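Side-chain contacts in sugar kinase, pfkB family (Thermotoga maritima, PDB 2AJR), which probably transfers a phosphate from ATP to a phosphorylated sugar, as a possible 1-phosphofructokinase of the ribokinase-like pfkB family: residues 46-51 with 79-84; 218-223 with 245-250; 225-230 with 237-242. One frame throughout, in Å; residues are numbered along the deposited sequence.

Interaction 1. Residues 46-51 with 79-84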
loop_
_atom_site.group_PDB
_atom_site.type_symbol
_atom_site.label_atom_id
_atom_site.label_comp_id
_atom_site.label_asym_id
_atom_site.label_seq_id
_atom_site.Cartn_x
_atom_site.Cartn_y
_atom_site.Cartn_z
ATOM N N THR A 46 11.909 2.871 3.315
ATOM C CA THR A 46 10.927 1.892 2.947
ATOM C C THR A 46 11.596 0.534 2.749
ATOM O O THR A 46 12.774 0.439 2.432
ATOM C CB THR A 46 10.167 2.301 1.686
ATOM O OG1 THR A 46 8.957 1.534 1.617
ATOM C CG2 THR A 46 10.992 2.069 0.429
ATOM N N GLN A 47 10.819 -0.513 2.952
ATOM C CA GLN A 47 11.307 -1.872 2.858
ATOM C C GLN A 47 10.147 -2.719 2.388
ATOM O O GLN A 47 9.004 -2.507 2.793
ATOM C CB GLN A 47 11.782 -2.352 4.231
ATOM C CG GLN A 47 12.682 -3.578 4.220
ATOM C CD GLN A 47 14.083 -3.262 3.699
ATOM O OE1 GLN A 47 14.338 -3.294 2.490
ATOM N NE2 GLN A 47 14.999 -2.957 4.617
HETATM N N MSE A 48 10.426 -3.680 1.530
HETATM C CA MSE A 48 9.379 -4.549 1.065
HETATM C C MSE A 48 9.863 -5.975 1.026
HETATM O O MSE A 48 10.941 -6.259 0.515
HETATM C CB MSE A 48 8.901 -4.093 -0.290
HETATM C CG MSE A 48 7.511 -4.580 -0.590
HETATM SE SE MSE A 48 7.501 -5.999 -1.908
HETATM C CE MSE A 48 9.273 -6.964 -1.706
ATOM N N SER A 49 9.068 -6.883 1.577
ATOM C CA SER A 49 9.529 -8.242 1.748
ATOM C C SER A 49 8.379 -9.216 1.846
ATOM O O SER A 49 7.292 -8.834 2.268
ATOM C CB SER A 49 10.353 -8.325 3.027
ATOM O OG SER A 49 9.573 -7.960 4.159
ATOM N N PRO A 50 8.619 -10.486 1.488
ATOM C CA PRO A 50 7.663 -11.543 1.732
ATOM C C PRO A 50 7.352 -11.696 3.194
ATOM O O PRO A 50 8.252 -11.600 4.016
ATOM C CB PRO A 50 8.384 -12.797 1.252
ATOM C CG PRO A 50 9.354 -12.318 0.298
ATOM C CD PRO A 50 9.816 -10.996 0.818
ATOM N N GLY A 51 6.081 -11.949 3.500
ATOM C CA GLY A 51 5.597 -12.082 4.854
ATOM C C GLY A 51 4.448 -13.064 4.974
ATOM O O GLY A 51 4.172 -13.835 4.058
ATOM N N GLY A 79 1.376 -12.161 -5.864
ATOM C CA GLY A 79 1.839 -13.520 -5.697
ATOM C C GLY A 79 3.173 -13.731 -6.373
ATOM O O GLY A 79 4.074 -14.319 -5.783
ATOM N N LYS A 80 3.304 -13.244 -7.603
ATOM C CA LYS A 80 4.532 -13.442 -8.369
ATOM C C LYS A 80 5.722 -12.802 -7.684
ATOM O O LYS A 80 6.790 -13.407 -7.581
ATOM C CB LYS A 80 4.415 -12.874 -9.795
ATOM C CG LYS A 80 5.763 -12.797 -10.529
ATOM C CD LYS A 80 5.615 -12.819 -12.064
ATOM C CE LYS A 80 6.977 -12.683 -12.796
ATOM N NZ LYS A 80 7.884 -11.603 -12.203
ATOM N N ILE A 81 5.533 -11.571 -7.227
ATOM C CA ILE A 81 6.567 -10.878 -6.503
ATOM C C ILE A 81 6.955 -11.677 -5.265
ATOM O O ILE A 81 8.136 -11.873 -4.998
ATOM C CB ILE A 81 6.117 -9.474 -6.067
ATOM C CG1 ILE A 81 5.836 -8.593 -7.282
ATOM C CG2 ILE A 81 7.189 -8.811 -5.183
ATOM C CD1 ILE A 81 5.080 -7.309 -6.901
ATOM N N LEU A 82 5.968 -12.147 -4.509
ATOM C CA LEU A 82 6.258 -12.870 -3.256
ATOM C C LEU A 82 7.153 -14.074 -3.511
ATOM O O LEU A 82 8.170 -14.241 -2.839
ATOM C CB LEU A 82 4.967 -13.324 -2.557
ATOM C CG LEU A 82 5.075 -13.848 -1.125
ATOM C CD1 LEU A 82 3.992 -13.227 -0.232
ATOM C CD2 LEU A 82 4.998 -15.354 -1.063
ATOM N N VAL A 83 6.796 -14.894 -4.498
ATOM C CA VAL A 83 7.492 -16.151 -4.717
ATOM C C VAL A 83 8.912 -15.865 -5.161
ATOM O O VAL A 83 9.856 -16.528 -4.714
ATOM C CB VAL A 83 6.750 -17.068 -5.744
ATOM C CG1 VAL A 83 7.592 -18.278 -6.120
ATOM C CG2 VAL A 83 5.415 -17.517 -5.176
ATOM N N GLU A 84 9.070 -14.869 -6.023
ATOM C CA GLU A 84 10.376 -14.585 -6.589
ATOM C C GLU A 84 11.282 -13.984 -5.544
ATOM O O GLU A 84 12.423 -14.397 -5.401
ATOM C CB GLU A 84 10.257 -13.669 -7.799
ATOM C CG GLU A 84 9.818 -14.439 -9.017
ATOM C CD GLU A 84 9.847 -13.640 -10.302
ATOM O OE1 GLU A 84 10.361 -12.482 -10.302
ATOM O OE2 GLU A 84 9.350 -14.197 -11.317
#

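Interaction 2. Residues 218-223 with 245-250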
loop_
_atom_site.group_PDB
_atom_site.type_symbol
_atom_site.label_atom_id
_atom_site.label_comp_id
_atom_site.label_asym_id
_atom_site.label_seq_id
_atom_site.Cartn_x
_atom_site.Cartn_y
_atom_site.Cartn_z
ATOM N N LYS A 218 -8.050 -11.701 31.925
ATOM C CA LYS A 218 -7.946 -10.394 32.584
ATOM C C LYS A 218 -6.905 -10.358 33.704
ATOM O O LYS A 218 -6.512 -9.293 34.130
ATOM C CB LYS A 218 -9.324 -9.971 33.118
ATOM C CG LYS A 218 -9.838 -8.632 32.557
ATOM C CD LYS A 218 -10.428 -8.774 31.166
ATOM C CE LYS A 218 -10.461 -7.439 30.398
ATOM N NZ LYS A 218 -11.142 -6.314 31.146
ATOM N N THR A 219 -6.445 -11.515 34.166
ATOM C CA THR A 219 -5.499 -11.592 35.272
ATOM C C THR A 219 -4.399 -12.627 34.998
ATOM O O THR A 219 -4.627 -13.607 34.294
ATOM C CB THR A 219 -6.227 -11.986 36.576
ATOM O OG1 THR A 219 -6.625 -13.366 36.515
ATOM C CG2 THR A 219 -7.445 -11.101 36.799
ATOM N N PHE A 220 -3.216 -12.434 35.574
ATOM C CA PHE A 220 -2.158 -13.432 35.427
ATOM C C PHE A 220 -2.656 -14.882 35.593
ATOM O O PHE A 220 -2.255 -15.758 34.822
ATOM C CB PHE A 220 -1.028 -13.166 36.404
ATOM C CG PHE A 220 0.156 -14.079 36.229
ATOM C CD1 PHE A 220 0.942 -14.001 35.094
ATOM C CD2 PHE A 220 0.494 -15.003 37.212
ATOM C CE1 PHE A 220 2.052 -14.842 34.928
ATOM C CE2 PHE A 220 1.598 -15.832 37.061
ATOM C CZ PHE A 220 2.383 -15.745 35.913
ATOM N N ASP A 221 -3.535 -15.130 36.567
ATOM C CA ASP A 221 -4.083 -16.477 36.782
ATOM C C ASP A 221 -4.903 -16.976 35.595
ATOM O O ASP A 221 -4.915 -18.179 35.302
ATOM C CB ASP A 221 -4.946 -16.554 38.042
ATOM C CG ASP A 221 -4.721 -17.843 38.810
ATOM O OD1 ASP A 221 -3.578 -18.060 39.291
ATOM O OD2 ASP A 221 -5.676 -18.641 38.926
ATOM N N ASP A 222 -5.594 -16.074 34.909
ATOM C CA ASP A 222 -6.277 -16.458 33.680
ATOM C C ASP A 222 -5.307 -16.935 32.624
ATOM O O ASP A 222 -5.529 -17.961 31.982
ATOM C CB ASP A 222 -7.068 -15.291 33.111
ATOM C CG ASP A 222 -8.111 -14.808 34.061
ATOM O OD1 ASP A 222 -8.794 -15.678 34.649
ATOM O OD2 ASP A 222 -8.241 -13.570 34.234
ATOM N N TYR A 223 -4.242 -16.177 32.421
ATOM C CA TYR A 223 -3.259 -16.566 31.428
ATOM C C TYR A 223 -2.618 -17.894 31.827
ATOM O O TYR A 223 -2.309 -18.712 30.954
ATOM C CB TYR A 223 -2.188 -15.497 31.257
ATOM C CG TYR A 223 -2.669 -14.286 30.523
ATOM C CD1 TYR A 223 -3.384 -13.292 31.177
ATOM C CD2 TYR A 223 -2.413 -14.134 29.177
ATOM C CE1 TYR A 223 -3.816 -12.185 30.509
ATOM C CE2 TYR A 223 -2.863 -13.046 28.492
ATOM C CZ TYR A 223 -3.557 -12.075 29.158
ATOM O OH TYR A 223 -3.975 -10.983 28.468
ATOM N N ASN A 245 6.583 -10.887 28.033
ATOM C CA ASN A 245 6.735 -12.081 28.842
ATOM C C ASN A 245 5.959 -13.211 28.217
ATOM O O ASN A 245 5.082 -12.993 27.368
ATOM C CB ASN A 245 6.204 -11.868 30.248
ATOM C CG ASN A 245 6.576 -10.530 30.810
ATOM O OD1 ASN A 245 7.688 -10.348 31.298
ATOM N ND2 ASN A 245 5.642 -9.569 30.733
ATOM N N ASP A 246 6.288 -14.426 28.639
ATOM C CA ASP A 246 5.618 -15.623 28.145
ATOM C C ASP A 246 5.515 -16.678 29.240
ATOM O O ASP A 246 6.496 -17.005 29.916
ATOM C CB ASP A 246 6.352 -16.187 26.923
ATOM C CG ASP A 246 6.122 -15.353 25.659
ATOM O OD1 ASP A 246 4.991 -15.372 25.103
ATOM O OD2 ASP A 246 7.079 -14.684 25.222
ATOM N N ILE A 247 4.309 -17.195 29.413
ATOM C CA ILE A 247 4.060 -18.301 30.308
ATOM C C ILE A 247 4.289 -19.562 29.501
ATOM O O ILE A 247 3.729 -19.715 28.424
ATOM C CB ILE A 247 2.618 -18.262 30.845
ATOM C CG1 ILE A 247 2.414 -16.998 31.686
ATOM C CG2 ILE A 247 2.322 -19.502 31.671
ATOM C CD1 ILE A 247 1.058 -16.395 31.558
ATOM N N VAL A 248 5.151 -20.433 29.998
ATOM C CA VAL A 248 5.410 -21.699 29.373
ATOM C C VAL A 248 4.864 -22.770 30.297
ATOM O O VAL A 248 5.291 -22.868 31.447
ATOM C CB VAL A 248 6.902 -21.896 29.166
ATOM C CG1 VAL A 248 7.175 -23.235 28.487
ATOM C CG2 VAL A 248 7.461 -20.745 28.335
ATOM N N ALA A 249 3.895 -23.540 29.809
ATOM C CA ALA A 249 3.287 -24.622 30.582
ATOM C C ALA A 249 3.598 -25.968 29.927
ATOM O O ALA A 249 3.420 -26.130 28.708
ATOM C CB ALA A 249 1.778 -24.427 30.672
ATOM N N THR A 250 4.089 -26.911 30.737
ATOM C CA THR A 250 4.248 -28.306 30.325
ATOM C C THR A 250 3.531 -29.187 31.330
ATOM O O THR A 250 2.888 -28.698 32.268
ATOM C CB THR A 250 5.739 -28.761 30.226
ATOM O OG1 THR A 250 6.257 -29.086 31.528
ATOM C CG2 THR A 250 6.598 -27.700 29.570
#

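Interaction 3. Residues 225-230 with 237-242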
loop_
_atom_site.group_PDB
_atom_site.type_symbol
_atom_site.label_atom_id
_atom_site.label_comp_id
_atom_site.label_asym_id
_atom_site.label_seq_id
_atom_site.Cartn_x
_atom_site.Cartn_y
_atom_site.Cartn_z
ATOM N N LYS A 225 -4.115 -20.304 33.729
ATOM C CA LYS A 225 -5.114 -21.356 33.494
ATOM C C LYS A 225 -5.160 -21.707 31.995
ATOM O O LYS A 225 -5.278 -22.883 31.624
ATOM C CB LYS A 225 -6.514 -20.978 34.015
ATOM C CG LYS A 225 -6.812 -21.385 35.473
ATOM N N LEU A 226 -5.043 -20.707 31.130
ATOM C CA LEU A 226 -5.068 -20.980 29.690
ATOM C C LEU A 226 -3.853 -21.812 29.239
ATOM O O LEU A 226 -3.987 -22.765 28.473
ATOM C CB LEU A 226 -5.156 -19.684 28.887
ATOM C CG LEU A 226 -5.152 -19.905 27.365
ATOM C CD1 LEU A 226 -6.442 -20.612 26.926
ATOM C CD2 LEU A 226 -4.926 -18.559 26.623
ATOM N N ALA A 227 -2.673 -21.454 29.720
ATOM C CA ALA A 227 -1.479 -22.228 29.421
ATOM C C ALA A 227 -1.651 -23.671 29.884
ATOM O O ALA A 227 -1.245 -24.587 29.193
ATOM C CB ALA A 227 -0.266 -21.608 30.066
ATOM N N GLU A 228 -2.277 -23.868 31.042
ATOM C CA GLU A 228 -2.449 -25.215 31.616
ATOM C C GLU A 228 -3.450 -26.080 30.839
ATOM O O GLU A 228 -3.180 -27.266 30.608
ATOM C CB GLU A 228 -2.848 -25.130 33.092
ATOM C CG GLU A 228 -1.740 -24.619 34.004
ATOM C CD GLU A 228 -2.134 -24.590 35.494
ATOM O OE1 GLU A 228 -3.246 -24.121 35.842
ATOM O OE2 GLU A 228 -1.307 -25.026 36.327
ATOM N N LYS A 229 -4.581 -25.483 30.429
ATOM C CA LYS A 229 -5.591 -26.160 29.586
ATOM C C LYS A 229 -5.020 -26.624 28.250
ATOM O O LYS A 229 -5.295 -27.733 27.787
ATOM C CB LYS A 229 -6.776 -25.233 29.289
ATOM C CG LYS A 229 -7.591 -24.833 30.488
ATOM C CD LYS A 229 -9.060 -24.650 30.135
ATOM C CE LYS A 229 -9.942 -24.544 31.384
ATOM N NZ LYS A 229 -11.284 -25.123 31.115
ATOM N N LEU A 230 -4.248 -25.750 27.618
ATOM C CA LEU A 230 -3.582 -26.091 26.374
ATOM C C LEU A 230 -2.544 -27.171 26.602
ATOM O O LEU A 230 -2.330 -28.001 25.745
ATOM C CB LEU A 230 -2.913 -24.863 25.768
ATOM C CG LEU A 230 -3.850 -23.737 25.327
ATOM C CD1 LEU A 230 -3.042 -22.479 25.063
ATOM C CD2 LEU A 230 -4.675 -24.137 24.083
ATOM N N SER A 237 2.765 -25.218 25.844
ATOM C CA SER A 237 2.041 -24.027 25.458
ATOM C C SER A 237 2.878 -22.817 25.833
ATOM O O SER A 237 3.500 -22.806 26.883
ATOM C CB SER A 237 0.681 -23.982 26.149
ATOM O OG SER A 237 0.800 -23.947 27.554
ATOM N N VAL A 238 2.920 -21.823 24.949
ATOM C CA VAL A 238 3.624 -20.574 25.208
ATOM C C VAL A 238 2.616 -19.457 25.033
ATOM O O VAL A 238 2.109 -19.244 23.935
ATOM C CB VAL A 238 4.787 -20.343 24.250
ATOM C CG1 VAL A 238 5.522 -19.040 24.636
ATOM C CG2 VAL A 238 5.739 -21.524 24.255
ATOM N N VAL A 239 2.317 -18.764 26.131
ATOM C CA VAL A 239 1.250 -17.771 26.171
ATOM C C VAL A 239 1.793 -16.412 26.568
ATOM O O VAL A 239 2.487 -16.281 27.564
ATOM C CB VAL A 239 0.139 -18.192 27.152
ATOM C CG1 VAL A 239 -0.898 -17.117 27.267
ATOM C CG2 VAL A 239 -0.488 -19.521 26.703
ATOM N N SER A 240 1.452 -15.395 25.781
ATOM C CA SER A 240 1.986 -14.066 25.981
ATOM C C SER A 240 1.238 -13.356 27.047
ATOM O O SER A 240 0.007 -13.477 27.159
ATOM C CB SER A 240 1.922 -13.244 24.720
ATOM O OG SER A 240 2.932 -13.706 23.866
ATOM N N TYR A 241 2.007 -12.587 27.806
ATOM C CA TYR A 241 1.497 -11.849 28.920
ATOM C C TYR A 241 2.201 -10.504 28.994
ATOM O O TYR A 241 3.421 -10.437 29.100
ATOM C CB TYR A 241 1.734 -12.656 30.176
ATOM C CG TYR A 241 1.238 -11.961 31.389
ATOM C CD1 TYR A 241 -0.132 -11.747 31.579
ATOM C CD2 TYR A 241 2.134 -11.495 32.359
ATOM C CE1 TYR A 241 -0.596 -11.102 32.713
ATOM C CE2 TYR A 241 1.676 -10.848 33.488
ATOM C CZ TYR A 241 0.318 -10.655 33.660
ATOM O OH TYR A 241 -0.113 -10.021 34.779
ATOM N N GLU A 242 1.416 -9.438 28.909
ATOM C CA GLU A 242 1.908 -8.065 29.015
ATOM C C GLU A 242 3.047 -7.757 28.045
ATOM O O GLU A 242 4.035 -7.130 28.410
ATOM C CB GLU A 242 2.310 -7.753 30.449
ATOM C CG GLU A 242 1.145 -7.830 31.421
ATOM C CD GLU A 242 0.098 -6.744 31.181
ATOM O OE1 GLU A 242 -1.101 -7.073 31.056
ATOM O OE2 GLU A 242 0.467 -5.554 31.130
#

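Interaction 1. Residues 46-51 with 79-84
Leu82 reaches from helix 76-89 to the C-terminal end of strand 46-51, where Pro50 and Gly51 receive it. Strand and helix segments run nearly at right angles (85°), their axes 7.9 Å apart at the closest point, and Leu82 extends part of the way across. Its CB stands back, 5.3 Å from Pro50 CG. With CG anti to the backbone N (chi1 -169°), the chain is carried toward the strand, and CG comes alongside the proline ring, 4.2 Å from Pro50 CB. Of the two branches, CD1 continues to the backbone of the next residue and ends 4.3 Å from Gly51 O, while CD2 stays farther from the strand. Other parts of the Leu82 side chain's surroundings are supplied by Pro21, Thr104 and Ile55. The proline ring touches the same residue a second time, Pro50 CG lying 3.9 Å from the carbonyl oxygen Leu82 O, so that ring and leucine meet through backbone as well as side chain.

Two residues back along the strand, the selenomethionine at Met48 makes the other bridge: its SE atom meets the branch methyl of Ile81, with SE to CG2 4.3 Å. Ile81 also packs on Met78 of the second subunit, so this end of the contact borders the dimer interface.

Within this chain, strand 46-51 is an outermost strand of the small four-stranded sheet, and Gly51 lies about 4 Å from a bound acetate, at the start of the glycine-rich pfkB signature. Chemically the contact is a greasy one, made of van der Waals touches that do not prescribe direction; precise placement of the strand is more likely to come from its backbone bonds to strand 22-28 and from Lys310 NZ, which donates to Pro50 O.

Interaction 2. Residues 218-223 with 245-250
Ile247 meets Phe220 and Tyr223 in a small, purely apolar contact, by which the first turn of helix 220-233 rests on strand 245-249 of the large mixed sheet. One methyl does most of the work. Ile247 CD1 lies 3.4 Å from Tyr223 CB, near the root of that side chain, and 3.8 Å from Phe220 CE1 of the other ring. Ile247 CG1 adds a touch of 3.9 Å to the same Phe220 CE1, so phenylalanine and isoleucine meet obliquely, neither stacked nor end-on. Phe220 gets there because its CG is anti to the backbone N (chi1 -175°), which swings the ring toward the strand. Both aromatic rings also make edge-to-face pairs with Tyr241, on the neighbouring strand.

The start of the helix is itself closed by a capping box. Thr219 occupies the N-cap, and its OG1 accepts a weak bond from Asp222 N. In return Asp222 OD2 takes Thr219 N at 2.7 Å, rather bent, and Lys218 N at 3.0 Å, with a straighter N-H...O angle of 155°. The two donors approach that oxygen from opposite faces of the carboxylate plane, which should limit its rotation. Thr219 O, for its part, lies in plane at the edge of the Tyr223 ring.

The chemistry thus divides in two: hydrogen bonds shape the helix end and probably favour an ionised Asp222, whereas this first turn meets strand 245-249 through dispersion and shape, chiefly at one isoleucine methyl.

Interaction 3. Residues 225-230 with 237-242
The peptide group of Ala227 is the flat partner here: its oxygen accepts a hydrogen bond from the Ser237 hydroxyl, OG to O 2.7 Å, with the donor tilted 24° from the carbonyl plane and a C=O...OG angle of 115°. Farther along the strand, the Tyr241 ring has Glu242 CG over the centre of one face, 3.6 Å above the plane. Ser237 OG sits between its own N and carbonyl carbon (chi1 61°), which turns it to the helix and brings it also to 3.6 Å from Ala227 CB. With an alanine at Ser237, the Ala227 carbonyl would probably lose this hydroxyl partner, and these two segments the one hydrogen bond between them.

Apolar packing flanks the bond. Leu230 CB lies 3.7 Å from Ser237 CB, and Val239 CG2 fits against Ala227 CB at 4.0 Å, where the small alanine permits close approach. The other valine branch, Val239 CG1, faces Leu226 CD2 at 4.3 Å.

Helix and strand run roughly antiparallel, as expected in a beta-alpha-beta crossover: strand 200-201, helix 220-233 and strand 236-241. Ala227 also packs on Ile247 and Ala249 of strand 245-249, and across the sheet Val238 touches helix 271-286.

Along the chain interaction 1 comes first and closes before the others open; interaction 3 then falls between the two segments of interaction 2. Interactions 2 and 3 have centres only about 5 Å apart and share helix 220-233, which covers two neighbouring antiparallel strands, 236-241 and 245-249, of the large sheet. Ile247 N to Val239 O, 2.8 Å, probably joins them directly. Interaction 1 lies about 35 Å from interaction 2 and 33 Å from interaction 3, centre to centre, on the opposite side of the chain's centre. It ties the small sheet to helix 76-89, so the set samples both the ribokinase-like core and the region beside the dimer interface.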